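PDB 6F5Z: 24-sterol C-methyltransferase, which is a putative S-adenosylmethionine-dependent methyltransferase that forms a complex with the Trm112 activator and binds S-adenosylhomocysteine in its Rossmann-like domain. Local coordinates for residues P119-T122 against L123-A127; S164-E167 against Y168-F172. All coordinates share one frame; numbering follows the deposited sequence.

Contact 1 of 2, residues P119-T122 against L123-A127; sequences PHHT and LEEIA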
loop_
_atom_site.group_PDB
_atom_site.type_symbol
_atom_site.label_atom_id
_atom_site.label_comp_id
_atom_site.label_asym_id
_atom_site.label_seq_id
_atom_site.Cartn_x
_atom_site.Cartn_y
_atom_site.Cartn_z
ATOM N N PRO B 119 1.535 -22.388 4.422
ATOM C CA PRO B 119 1.478 -20.929 4.226
ATOM C C PRO B 119 0.206 -20.265 4.740
ATOM O O PRO B 119 0.245 -19.127 5.245
ATOM C CB PRO B 119 1.658 -20.768 2.709
ATOM C CG PRO B 119 1.258 -22.112 2.124
ATOM C CD PRO B 119 1.787 -23.091 3.150
ATOM N N HIS B 120 -0.946 -20.953 4.617
ATOM C CA HIS B 120 -2.181 -20.374 5.141
ATOM C C HIS B 120 -2.078 -20.215 6.683
ATOM O O HIS B 120 -2.499 -19.185 7.222
ATOM C CB HIS B 120 -3.373 -21.250 4.721
ATOM C CG HIS B 120 -3.716 -21.075 3.270
ATOM N ND1 HIS B 120 -3.525 -22.082 2.328
ATOM C CD2 HIS B 120 -4.254 -19.995 2.652
ATOM C CE1 HIS B 120 -3.968 -21.578 1.177
ATOM N NE2 HIS B 120 -4.403 -20.315 1.331
ATOM N N HIS B 121 -1.495 -21.207 7.384
ATOM C CA HIS B 121 -1.341 -21.096 8.842
ATOM C C HIS B 121 -0.331 -19.998 9.193
ATOM O O HIS B 121 -0.537 -19.249 10.141
ATOM C CB HIS B 121 -0.956 -22.433 9.476
ATOM C CG HIS B 121 -0.802 -22.362 10.963
ATOM N ND1 HIS B 121 -1.865 -22.020 11.786
ATOM C CD2 HIS B 121 0.308 -22.490 11.724
ATOM C CE1 HIS B 121 -1.373 -22.005 13.019
ATOM N NE2 HIS B 121 -0.075 -22.276 13.026
ATOM N N THR B 122 0.722 -19.862 8.381
ATOM C CA THR B 122 1.686 -18.767 8.637
ATOM C C THR B 122 0.950 -17.419 8.523
ATOM O O THR B 122 1.189 -16.542 9.345
ATOM C CB THR B 122 2.875 -18.877 7.687
ATOM O OG1 THR B 122 3.590 -20.082 8.031
ATOM C CG2 THR B 122 3.824 -17.676 7.811
ATOM N N LEU B 123 0.071 -17.234 7.511
ATOM C CA LEU B 123 -0.663 -15.972 7.418
ATOM C C LEU B 123 -1.542 -15.710 8.649
ATOM O O LEU B 123 -1.665 -14.589 9.103
ATOM C CB LEU B 123 -1.508 -15.923 6.150
ATOM C CG LEU B 123 -0.703 -15.831 4.863
ATOM C CD1 LEU B 123 -1.568 -16.100 3.643
ATOM C CD2 LEU B 123 0.003 -14.457 4.736
ATOM N N GLU B 124 -2.184 -16.762 9.180
ATOM C CA GLU B 124 -3.003 -16.638 10.385
ATOM C C GLU B 124 -2.121 -16.251 11.593
ATOM O O GLU B 124 -2.523 -15.405 12.396
ATOM C CB GLU B 124 -3.718 -17.966 10.659
ATOM C CG GLU B 124 -4.795 -18.259 9.622
ATOM C CD GLU B 124 -5.198 -19.720 9.511
ATOM O OE1 GLU B 124 -4.767 -20.535 10.362
ATOM O OE2 GLU B 124 -5.880 -20.067 8.518
ATOM N N GLU B 125 -0.894 -16.817 11.655
ATOM C CA GLU B 125 0.065 -16.486 12.717
ATOM C C GLU B 125 0.513 -15.026 12.615
ATOM O O GLU B 125 0.696 -14.353 13.636
ATOM C CB GLU B 125 1.274 -17.398 12.634
ATOM C CG GLU B 125 1.082 -18.750 13.311
ATOM C CD GLU B 125 0.984 -18.586 14.817
ATOM O OE1 GLU B 125 2.045 -18.468 15.478
ATOM O OE2 GLU B 125 -0.159 -18.542 15.330
ATOM N N ILE B 126 0.694 -14.541 11.383
ATOM C CA ILE B 126 1.080 -13.128 11.179
ATOM C C ILE B 126 -0.067 -12.211 11.615
ATOM O O ILE B 126 0.134 -11.216 12.325
ATOM C CB ILE B 126 1.490 -12.922 9.701
ATOM C CG1 ILE B 126 2.837 -13.617 9.444
ATOM C CG2 ILE B 126 1.603 -11.437 9.356
ATOM C CD1 ILE B 126 3.186 -13.785 7.971
ATOM N N ALA B 127 -1.302 -12.545 11.215
ATOM C CA ALA B 127 -2.446 -11.739 11.630
ATOM C C ALA B 127 -2.572 -11.763 13.164
ATOM O O ALA B 127 -2.946 -10.759 13.755
ATOM C CB ALA B 127 -3.723 -12.300 11.004
#

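Contact 2 of 2, residues S164-E167 against Y168-F172; sequences SHAE and YREAF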
loop_
_atom_site.group_PDB
_atom_site.type_symbol
_atom_site.label_atom_id
_atom_site.label_comp_id
_atom_site.label_asym_id
_atom_site.label_seq_id
_atom_site.Cartn_x
_atom_site.Cartn_y
_atom_site.Cartn_z
ATOM N N SER B 164 -0.385 -17.452 -7.568
ATOM C CA SER B 164 -0.505 -16.289 -8.462
ATOM C C SER B 164 -0.730 -14.991 -7.642
ATOM O O SER B 164 -0.998 -15.049 -6.446
ATOM C CB SER B 164 -1.712 -16.459 -9.385
ATOM O OG SER B 164 -2.854 -16.512 -8.552
ATOM N N HIS B 165 -0.719 -13.834 -8.308
ATOM C CA HIS B 165 -1.040 -12.574 -7.620
ATOM C C HIS B 165 -2.428 -12.738 -6.941
ATOM O O HIS B 165 -2.607 -12.391 -5.765
ATOM C CB HIS B 165 -1.151 -11.426 -8.631
ATOM C CG HIS B 165 0.144 -10.917 -9.180
ATOM N ND1 HIS B 165 0.316 -9.551 -9.437
ATOM C CD2 HIS B 165 1.297 -11.556 -9.468
ATOM C CE1 HIS B 165 1.542 -9.428 -9.941
ATOM N NE2 HIS B 165 2.163 -10.603 -10.012
ATOM N N ALA B 166 -3.419 -13.273 -7.696
ATOM C CA ALA B 166 -4.778 -13.440 -7.135
ATOM C C ALA B 166 -4.804 -14.383 -5.944
ATOM O O ALA B 166 -5.496 -14.130 -4.946
ATOM C CB ALA B 166 -5.751 -13.901 -8.222
ATOM N N GLU B 167 -4.045 -15.471 -6.020
ATOM C CA GLU B 167 -4.005 -16.406 -4.891
ATOM C C GLU B 167 -3.419 -15.788 -3.627
ATOM O O GLU B 167 -3.857 -16.110 -2.513
ATOM C CB GLU B 167 -3.257 -17.679 -5.266
ATOM C CG GLU B 167 -4.124 -18.589 -6.138
ATOM C CD GLU B 167 -3.380 -19.724 -6.816
ATOM O OE1 GLU B 167 -2.196 -19.548 -7.183
ATOM O OE2 GLU B 167 -4.014 -20.782 -7.037
ATOM N N TYR B 168 -2.411 -14.889 -3.772
ATOM C CA TYR B 168 -1.865 -14.203 -2.594
ATOM C C TYR B 168 -2.955 -13.289 -2.009
ATOM O O TYR B 168 -3.138 -13.283 -0.802
ATOM C CB TYR B 168 -0.663 -13.322 -2.988
ATOM C CG TYR B 168 0.642 -14.067 -2.837
ATOM C CD1 TYR B 168 1.289 -14.138 -1.603
ATOM C CD2 TYR B 168 1.228 -14.732 -3.922
ATOM C CE1 TYR B 168 2.464 -14.872 -1.441
ATOM C CE2 TYR B 168 2.429 -15.436 -3.773
ATOM C CZ TYR B 168 3.018 -15.538 -2.523
ATOM O OH TYR B 168 4.158 -16.275 -2.343
ATOM N N ARG B 169 -3.734 -12.587 -2.850
ATOM C CA ARG B 169 -4.776 -11.704 -2.294
ATOM C C ARG B 169 -5.849 -12.535 -1.579
ATOM O O ARG B 169 -6.277 -12.176 -0.473
ATOM C CB ARG B 169 -5.422 -10.838 -3.395
ATOM C CG ARG B 169 -4.418 -9.954 -4.130
ATOM C CD ARG B 169 -5.061 -8.811 -4.941
ATOM N NE ARG B 169 -6.089 -9.278 -5.875
ATOM C CZ ARG B 169 -5.829 -9.742 -7.096
ATOM N NH1 ARG B 169 -4.568 -9.883 -7.512
ATOM N NH2 ARG B 169 -6.823 -10.095 -7.907
ATOM N N GLU B 170 -6.266 -13.646 -2.219
ATOM C CA GLU B 170 -7.285 -14.499 -1.631
ATOM C C GLU B 170 -6.803 -15.098 -0.318
ATOM O O GLU B 170 -7.557 -15.133 0.652
ATOM C CB GLU B 170 -7.660 -15.622 -2.616
ATOM C CG GLU B 170 -8.331 -15.125 -3.897
ATOM C CD GLU B 170 -8.302 -16.059 -5.103
ATOM O OE1 GLU B 170 -7.852 -17.220 -4.967
ATOM O OE2 GLU B 170 -8.722 -15.622 -6.198
ATOM N N ALA B 171 -5.530 -15.562 -0.265
ATOM C CA ALA B 171 -5.018 -16.183 0.966
ATOM C C ALA B 171 -4.939 -15.135 2.080
ATOM O O ALA B 171 -5.197 -15.459 3.240
ATOM C CB ALA B 171 -3.629 -16.747 0.714
ATOM N N PHE B 172 -4.528 -13.891 1.759
ATOM C CA PHE B 172 -4.460 -12.866 2.798
ATOM C C PHE B 172 -5.854 -12.638 3.379
ATOM O O PHE B 172 -6.005 -12.650 4.592
ATOM C CB PHE B 172 -3.973 -11.548 2.191
ATOM C CG PHE B 172 -2.471 -11.357 2.199
ATOM C CD1 PHE B 172 -1.621 -12.405 1.870
ATOM C CD2 PHE B 172 -1.922 -10.107 2.436
ATOM C CE1 PHE B 172 -0.219 -12.211 1.811
ATOM C CE2 PHE B 172 -0.530 -9.928 2.436
ATOM C CZ PHE B 172 0.303 -10.965 2.096
#

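Contact 1 of 2, residues P119-T122 against L123-A127
The His121 ring meets Glu124 at its edge and Glu125 over one face, three and four residues further along helix 119-129, which packs on the sheet of this Rossmann-like methyltransferase domain. The ring leans forward along the helix, toward the following turn, because CG is anti to the backbone N (chi1 -179°) and beside the carbonyl carbon. Over that face sits CG of Glu125 in a CH-pi contact, 4.1 Å from the His121 centroid; the two side chains run alongside each other, ring and carboxylate planes only 13° apart. Glu124 comes instead to the edge, with its carboxylate turned almost perpendicular to the ring and OE1 3.6 Å from His121 ND1. An alanine here is likely to strip the cover from Glu125 CG and leave the Glu124 carboxylate without its aromatic neighbour. A bend at chi2 (-68°) turns the Glu125 carboxylate away from an extended course; its oxygens are held by Arg128, in a salt bridge, and by Leu97 N. On the buried side, Thr122 CG2 meets Ile126 CD1 at 3.9 Å, while Thr122 OG1 bonds to Phe94 O. Below these side chains the i to i+4 bonds run regularly, Glu125 N reaching His121 O at 2.9 Å.

Contact 2 of 2, residues S164-E167 against Y168-F172
Ser164 O receives Tyr168 N in the first backbone bond of helix 165-174, whose N terminus is closed by a capping box formed by Ser164 and Glu167. The box is reciprocal: Glu167 N donates to Ser164 OG at 3.0 Å, and Ser164 N returns a bond of 2.8 Å to Glu167 OE1, using the anti lone pair of that oxygen. With CG anti to the carbonyl carbon (chi1 -77°) and the chain extended beyond it, the Glu167 side chain runs back toward the start of the helix and brings its carboxylate to Ser164 N. The amides of Ser164 and Glu167 are thereby both satisfied by side chains.

Backbone hydrogen bonds of the i to i+4 kind continue the helix, and Glu170 N to Ala166 O, at 2.9 Å, is nearly linear at 166°.

Non-polar packing involves Arg169. Its chain bends at chi3 (-54°), folding the guanidinium back over the first turn, where it lies with one face over the backbone CA of Ala166, 3.4 Å from the plane and offset toward the rim. The polar end is held from outside, NH1 by Gln182 and NE by a salt bridge to Glu37 of the second subunit, so this helix also takes part in the interface between the two copies. Tyr168 faces the sheet, against Cys138 and Val140 of strand 134-140 and Leu219 and Thr221 of strand 218-224, with Trp163 edge-to-face. At its ring edge, CD2 lies 3.4 Å from Ser164 O.

How the contacts relate
Neither contact closes a long loop: each lies within one helix, joining successive turns, and they follow in series along the chain without nesting or crossing. Contact 1 comes first, on helix 119-129 after strand 104-110; the chain then passes through strand 134-140 and a connecting region to the capped start of helix 165-174, where contact 2 lies, before strand 178-185. In space the two helices are neighbours, their contact centres about 13 Å apart. Leu123 of contact 1 bridges them, CD1 lying 3.6 Å from Ala171 CB and CD2 3.7 Å from Phe172 CE1, while His120 also packs on Ala171. Both helices pack on strand 134-140, which Leu123 and Phe172 reach through Phe136.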